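Local coordinates for epoxyqueuosine reductase (Streptococcus thermophilus, PDB 5D6S), which belongs to the QueG family of epoxyqueuosine reductases and holds a cobalamin and two iron-sulfur clusters within a single chain, at residues S60-V65 with K76-R81; T71-K76 with S314-N319. One frame throughout, in Å; residues are numbered along the deposited sequence.

How the contacts relate
Both contacts draw on the chain between and including helices 55-67 and 78-82, which runs along the cobalamin, and they share Lys76. Contact 1 joins these two helices to each other. Contact 2 ties the loop between them to residues 314-319, far along the sequence. Their centres lie about 18 Å apart, and the two touch through His75 and Glu74, which pack on Glu80 and Arg81. Cobalamin touches both: Arg81 of contact 1 hydrogen-bonds to it, and the side chain of Phe73 in contact 2 comes within about 4 Å of it. The side chain of Phe73 is also about 12 Å from an iron-sulfur cluster.

Contact 1 of 2, residues S60-V65 with K76-R81; sequences SLRLGV and KNIEER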
# COMPACT_ATOMS: atom_id res chain seq x y z
N SER A 60 10.32 20.38 0.66
CA SER A 60 10.61 18.99 0.30
C SER A 60 9.53 18.34 -0.59
O SER A 60 9.85 17.47 -1.40
CB SER A 60 10.84 18.14 1.56
OG SER A 60 9.61 17.88 2.22
N LEU A 61 8.28 18.73 -0.42
CA LEU A 61 7.22 18.30 -1.32
C LEU A 61 7.55 18.69 -2.74
O LEU A 61 7.51 17.86 -3.66
CB LEU A 61 5.87 18.91 -0.94
CG LEU A 61 5.19 18.44 0.35
CD1 LEU A 61 3.75 18.92 0.42
CD2 LEU A 61 5.19 16.92 0.46
N ARG A 62 7.92 19.96 -2.90
CA ARG A 62 8.32 20.51 -4.21
C ARG A 62 9.58 19.88 -4.75
O ARG A 62 9.73 19.75 -5.97
CB ARG A 62 8.58 22.00 -4.11
CG ARG A 62 7.32 22.82 -3.93
CD ARG A 62 7.51 24.24 -4.44
NE ARG A 62 6.45 25.11 -3.95
CZ ARG A 62 5.21 25.13 -4.42
NH1 ARG A 62 4.31 25.95 -3.89
NH2 ARG A 62 4.85 24.34 -5.44
N LEU A 63 10.49 19.52 -3.86
CA LEU A 63 11.73 18.89 -4.29
C LEU A 63 11.50 17.45 -4.77
O LEU A 63 12.17 16.99 -5.70
CB LEU A 63 12.76 18.92 -3.15
CG LEU A 63 14.19 18.53 -3.57
CD1 LEU A 63 14.79 19.52 -4.55
CD2 LEU A 63 15.08 18.34 -2.35
N GLY A 64 10.56 16.75 -4.13
CA GLY A 64 10.14 15.40 -4.57
C GLY A 64 9.66 15.40 -6.01
O GLY A 64 10.15 14.66 -6.86
N VAL A 65 8.72 16.29 -6.29
CA VAL A 65 8.23 16.47 -7.66
C VAL A 65 9.32 16.86 -8.65
O VAL A 65 9.40 16.28 -9.73
CB VAL A 65 7.11 17.51 -7.73
CG1 VAL A 65 6.79 17.87 -9.18
CG2 VAL A 65 5.88 16.97 -7.02
N LYS A 76 -2.01 16.69 -6.48
CA LYS A 76 -1.08 17.37 -7.38
C LYS A 76 -0.85 18.85 -6.99
O LYS A 76 0.26 19.37 -7.09
CB LYS A 76 -1.53 17.23 -8.84
CG LYS A 76 -1.51 15.77 -9.30
CD LYS A 76 -1.07 15.56 -10.75
CE LYS A 76 -0.14 14.35 -10.89
NZ LYS A 76 -0.66 13.09 -10.29
N ASN A 77 -1.91 19.49 -6.53
CA ASN A 77 -1.86 20.87 -6.12
C ASN A 77 -1.15 21.03 -4.76
O ASN A 77 -1.73 20.76 -3.69
CB ASN A 77 -3.29 21.42 -6.06
CG ASN A 77 -3.34 22.88 -5.67
OD1 ASN A 77 -2.32 23.57 -5.53
ND2 ASN A 77 -4.55 23.38 -5.52
N ILE A 78 0.09 21.50 -4.80
CA ILE A 78 0.90 21.60 -3.58
C ILE A 78 0.33 22.56 -2.54
O ILE A 78 0.39 22.27 -1.36
CB ILE A 78 2.37 21.92 -3.92
CG1 ILE A 78 3.06 20.64 -4.42
CG2 ILE A 78 3.12 22.47 -2.71
CD1 ILE A 78 4.00 20.87 -5.59
N GLU A 79 -0.26 23.67 -2.98
CA GLU A 79 -0.91 24.62 -2.07
C GLU A 79 -2.01 23.96 -1.27
O GLU A 79 -2.05 24.11 -0.05
CB GLU A 79 -1.51 25.80 -2.83
CG GLU A 79 -0.51 26.90 -3.16
CD GLU A 79 0.40 26.54 -4.33
OE1 GLU A 79 0.13 25.55 -5.05
OE2 GLU A 79 1.42 27.25 -4.51
N GLU A 80 -2.88 23.21 -1.93
CA GLU A 80 -4.00 22.51 -1.24
C GLU A 80 -3.48 21.50 -0.19
O GLU A 80 -4.21 21.06 0.72
CB GLU A 80 -4.94 21.81 -2.25
CG GLU A 80 -5.98 22.75 -2.83
CD GLU A 80 -6.82 22.16 -3.96
OE1 GLU A 80 -7.59 22.95 -4.56
OE2 GLU A 80 -6.73 20.96 -4.28
N ARG A 81 -2.21 21.15 -0.33
CA ARG A 81 -1.57 20.17 0.51
C ARG A 81 -1.11 20.71 1.87
O ARG A 81 -1.12 19.98 2.87
CB ARG A 81 -0.36 19.64 -0.24
CG ARG A 81 -0.16 18.18 -0.03
CD ARG A 81 -0.56 17.35 -1.23
NE ARG A 81 0.42 16.29 -1.32
CZ ARG A 81 0.46 15.19 -0.58
NH1 ARG A 81 1.46 14.35 -0.75
NH2 ARG A 81 -0.48 14.91 0.31
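Arg62 of helix 55-67 reaches across to helix 78-82 and lays its guanidinium over the side chain of Ile78, where the backbones approach to 7.5 Å between Leu61 CA and Ile78 CA. Its chain is extended from CG to NE, which carries the charged end out to the second helix. This is the tight part of the contact. Ile78 CG2 lies under the guanidinium face, toward its rim and 3.8 Å from Arg62 CZ, while Ile78 CD1 touches the NH2 corner from beyond it, 3.6 Å from Arg62 NH2.

At the edge of the guanidinium, Arg62 NH1 donates to Glu79 OE2 over 3.2 Å, a salt bridge. The carboxylate oxygen lies near the arginine plane, but the donor comes from above the carboxylate, the two planes being 47° apart. Glu79 starts out away from helix 55-67; a bend at chi2 (76°) folds its carboxylate back to the arginine. Glu58, a turn earlier, forms a second salt bridge through Arg62 NE, so the guanidinium is held between two carboxylates. This partly exposed end is the solvent side, and its single bridging bond is tilted. Asn77 caps the start of the second helix, its OD1 accepting a weak bond from Glu79 N.

The buried side faces the cobalamin pocket with a looser touch: Leu61 CD1 meets the methylene Arg81 CG at 4.0 Å. Beyond that carbon the Arg81 chain bends at chi2 and chi3, and its charged end turns to the ligand and to Ala160 O.

An isoleucine under a guanidinium, with paired charges at the margin and a leucine-methylene touch on the buried side, joins the helices; Arg81 gives its CG methylene to Leu61 and its guanidinium to the cobalamin, linking this interface directly to the pocket.

Contact 2 of 2, residues T71-K76 with S314-N319; sequences TGFEHK and SWRGKN
Phe73, in the loop 71-76, meets Trp315 and Arg316 with the far end of its ring. Its side chain starts toward them, with CG anti to the carbonyl carbon (chi1 -58°). Phe73 CB passes Thr71 OG1; next, Phe73 CG and CD2 are the ring atoms nearest Thr71 CB, both about 4.2 Å from it, and Thr71 CB lies over one face, toward the rim. Then Phe73 CE1 is 4.1 Å from Trp315 CH2, and the tip atom Phe73 CZ is 4.1 Å from Trp315 CZ2. The indole presents its edge to the face of Phe73 opposite Thr71. This is a T-shaped pair, with planes at 89° and centroids of the Phe73 ring and the Trp315 six-membered ring 5.4 Å apart.

Arg316 NH2 meets the same end of the ring, 3.9 Å from Phe73 CZ. It approaches obliquely, the guanidinium standing nearly upright to the ring. A bend at chi3 (92°) swings this group toward Phe73, while Arg316 CG sits over the centre of the indole.

Phe73 N donates to Thr71 OG1 over 2.9 Å, an ST turn, and Glu74 closes the bend: Glu74 OE2 accepts from Thr71 N and Thr71 OG1, and Glu74 OE1 from Gly72 N. Thr71, Phe73 and Glu74 all touch the cobalamin, so the loop lines its pocket while Phe73 reaches Trp315 and Arg316.

On the other side, a type I turn from Ser314 to Gly317 leads into helix 318-331. Gln243, from helix 238-243, touches Phe73 and accepts from Trp315 NE1 at its side-chain OE1 and from Arg316 NH2 at its backbone O. The small surface contact therefore lies where three elements converge: the loop between helices 55-67 and 78-82, helix 238-243, and the turn that opens helix 318-331.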
# COMPACT_ATOMS: atom_id res chain seq x y z
N THR A 71 5.26 9.34 -6.95
CA THR A 71 4.58 8.20 -7.63
C THR A 71 3.58 8.61 -8.69
O THR A 71 3.35 7.86 -9.63
CB THR A 71 3.75 7.32 -6.67
OG1 THR A 71 2.72 8.10 -6.07
CG2 THR A 71 4.61 6.74 -5.63
N GLY A 72 2.92 9.74 -8.47
CA GLY A 72 1.76 10.12 -9.27
C GLY A 72 0.45 9.92 -8.55
O GLY A 72 -0.59 10.33 -9.04
N PHE A 73 0.48 9.29 -7.38
CA PHE A 73 -0.76 9.04 -6.62
C PHE A 73 -1.06 10.20 -5.70
O PHE A 73 -2.12 10.26 -5.08
CB PHE A 73 -0.66 7.77 -5.76
CG PHE A 73 -0.37 6.53 -6.53
CD1 PHE A 73 -0.59 6.45 -7.89
CD2 PHE A 73 0.12 5.40 -5.87
CE1 PHE A 73 -0.33 5.28 -8.58
CE2 PHE A 73 0.37 4.23 -6.55
CZ PHE A 73 0.15 4.17 -7.91
N GLU A 74 -0.08 11.08 -5.57
CA GLU A 74 -0.16 12.17 -4.62
C GLU A 74 -1.06 13.24 -5.19
O GLU A 74 -1.16 13.43 -6.40
CB GLU A 74 1.21 12.77 -4.37
CG GLU A 74 2.25 11.79 -3.85
CD GLU A 74 2.96 11.02 -4.95
OE1 GLU A 74 2.68 11.28 -6.15
OE2 GLU A 74 3.76 10.13 -4.61
N HIS A 75 -1.70 13.96 -4.29
CA HIS A 75 -2.49 15.12 -4.66
C HIS A 75 -1.57 16.13 -5.35
O HIS A 75 -0.47 16.35 -4.91
CB HIS A 75 -3.10 15.71 -3.40
CG HIS A 75 -4.19 16.67 -3.67
ND1 HIS A 75 -3.96 18.01 -3.78
CD2 HIS A 75 -5.51 16.48 -3.89
CE1 HIS A 75 -5.09 18.63 -4.05
NE2 HIS A 75 -6.05 17.72 -4.11
N LYS A 76 -2.01 16.69 -6.48
CA LYS A 76 -1.08 17.37 -7.38
C LYS A 76 -0.85 18.85 -6.99
O LYS A 76 0.26 19.37 -7.09
CB LYS A 76 -1.53 17.23 -8.84
CG LYS A 76 -1.51 15.77 -9.30
CD LYS A 76 -1.07 15.56 -10.75
CE LYS A 76 -0.14 14.35 -10.89
NZ LYS A 76 -0.66 13.09 -10.29
N SER A 314 -7.73 -3.76 -4.49
CA SER A 314 -8.51 -4.00 -5.69
C SER A 314 -8.78 -2.73 -6.47
O SER A 314 -9.50 -2.75 -7.47
CB SER A 314 -9.83 -4.68 -5.34
OG SER A 314 -10.78 -3.81 -4.72
N TRP A 315 -8.20 -1.62 -6.05
CA TRP A 315 -8.58 -0.29 -6.58
C TRP A 315 -8.20 -0.02 -8.05
O TRP A 315 -8.69 0.95 -8.65
CB TRP A 315 -8.03 0.84 -5.70
CG TRP A 315 -6.54 1.07 -5.79
CD1 TRP A 315 -5.57 0.37 -5.17
CD2 TRP A 315 -5.88 2.09 -6.55
NE1 TRP A 315 -4.33 0.88 -5.49
CE2 TRP A 315 -4.50 1.93 -6.35
CE3 TRP A 315 -6.33 3.12 -7.39
CZ2 TRP A 315 -3.56 2.75 -6.95
CZ3 TRP A 315 -5.40 3.94 -7.99
CH2 TRP A 315 -4.02 3.74 -7.77
N ARG A 316 -7.32 -0.84 -8.61
CA ARG A 316 -7.00 -0.72 -10.04
C ARG A 316 -7.45 -1.92 -10.86
O ARG A 316 -7.07 -2.03 -12.01
CB ARG A 316 -5.50 -0.54 -10.24
CG ARG A 316 -4.89 0.44 -9.27
CD ARG A 316 -3.56 0.90 -9.80
NE ARG A 316 -3.67 2.12 -10.59
CZ ARG A 316 -2.63 2.78 -11.08
NH1 ARG A 316 -2.85 3.89 -11.74
NH2 ARG A 316 -1.39 2.33 -10.93
N GLY A 317 -8.17 -2.85 -10.25
CA GLY A 317 -8.59 -4.06 -10.93
C GLY A 317 -7.57 -5.19 -10.89
O GLY A 317 -6.51 -5.09 -10.27
N LYS A 318 -7.91 -6.27 -11.57
CA LYS A 318 -7.20 -7.52 -11.44
C LYS A 318 -5.82 -7.52 -12.13
O LYS A 318 -4.92 -8.30 -11.74
CB LYS A 318 -8.07 -8.65 -11.98
CG LYS A 318 -8.22 -8.67 -13.50
CD LYS A 318 -9.01 -9.90 -13.90
CE LYS A 318 -9.39 -9.89 -15.35
NZ LYS A 318 -8.19 -9.83 -16.24
N ASN A 319 -5.67 -6.71 -13.18
CA ASN A 319 -4.53 -6.86 -14.07
C ASN A 319 -3.16 -6.65 -13.42
O ASN A 319 -2.24 -7.46 -13.64
CB ASN A 319 -4.69 -5.99 -15.27
CG ASN A 319 -5.70 -6.54 -16.29
OD1 ASN A 319 -6.21 -7.64 -16.19
ND2 ASN A 319 -5.97 -5.75 -17.28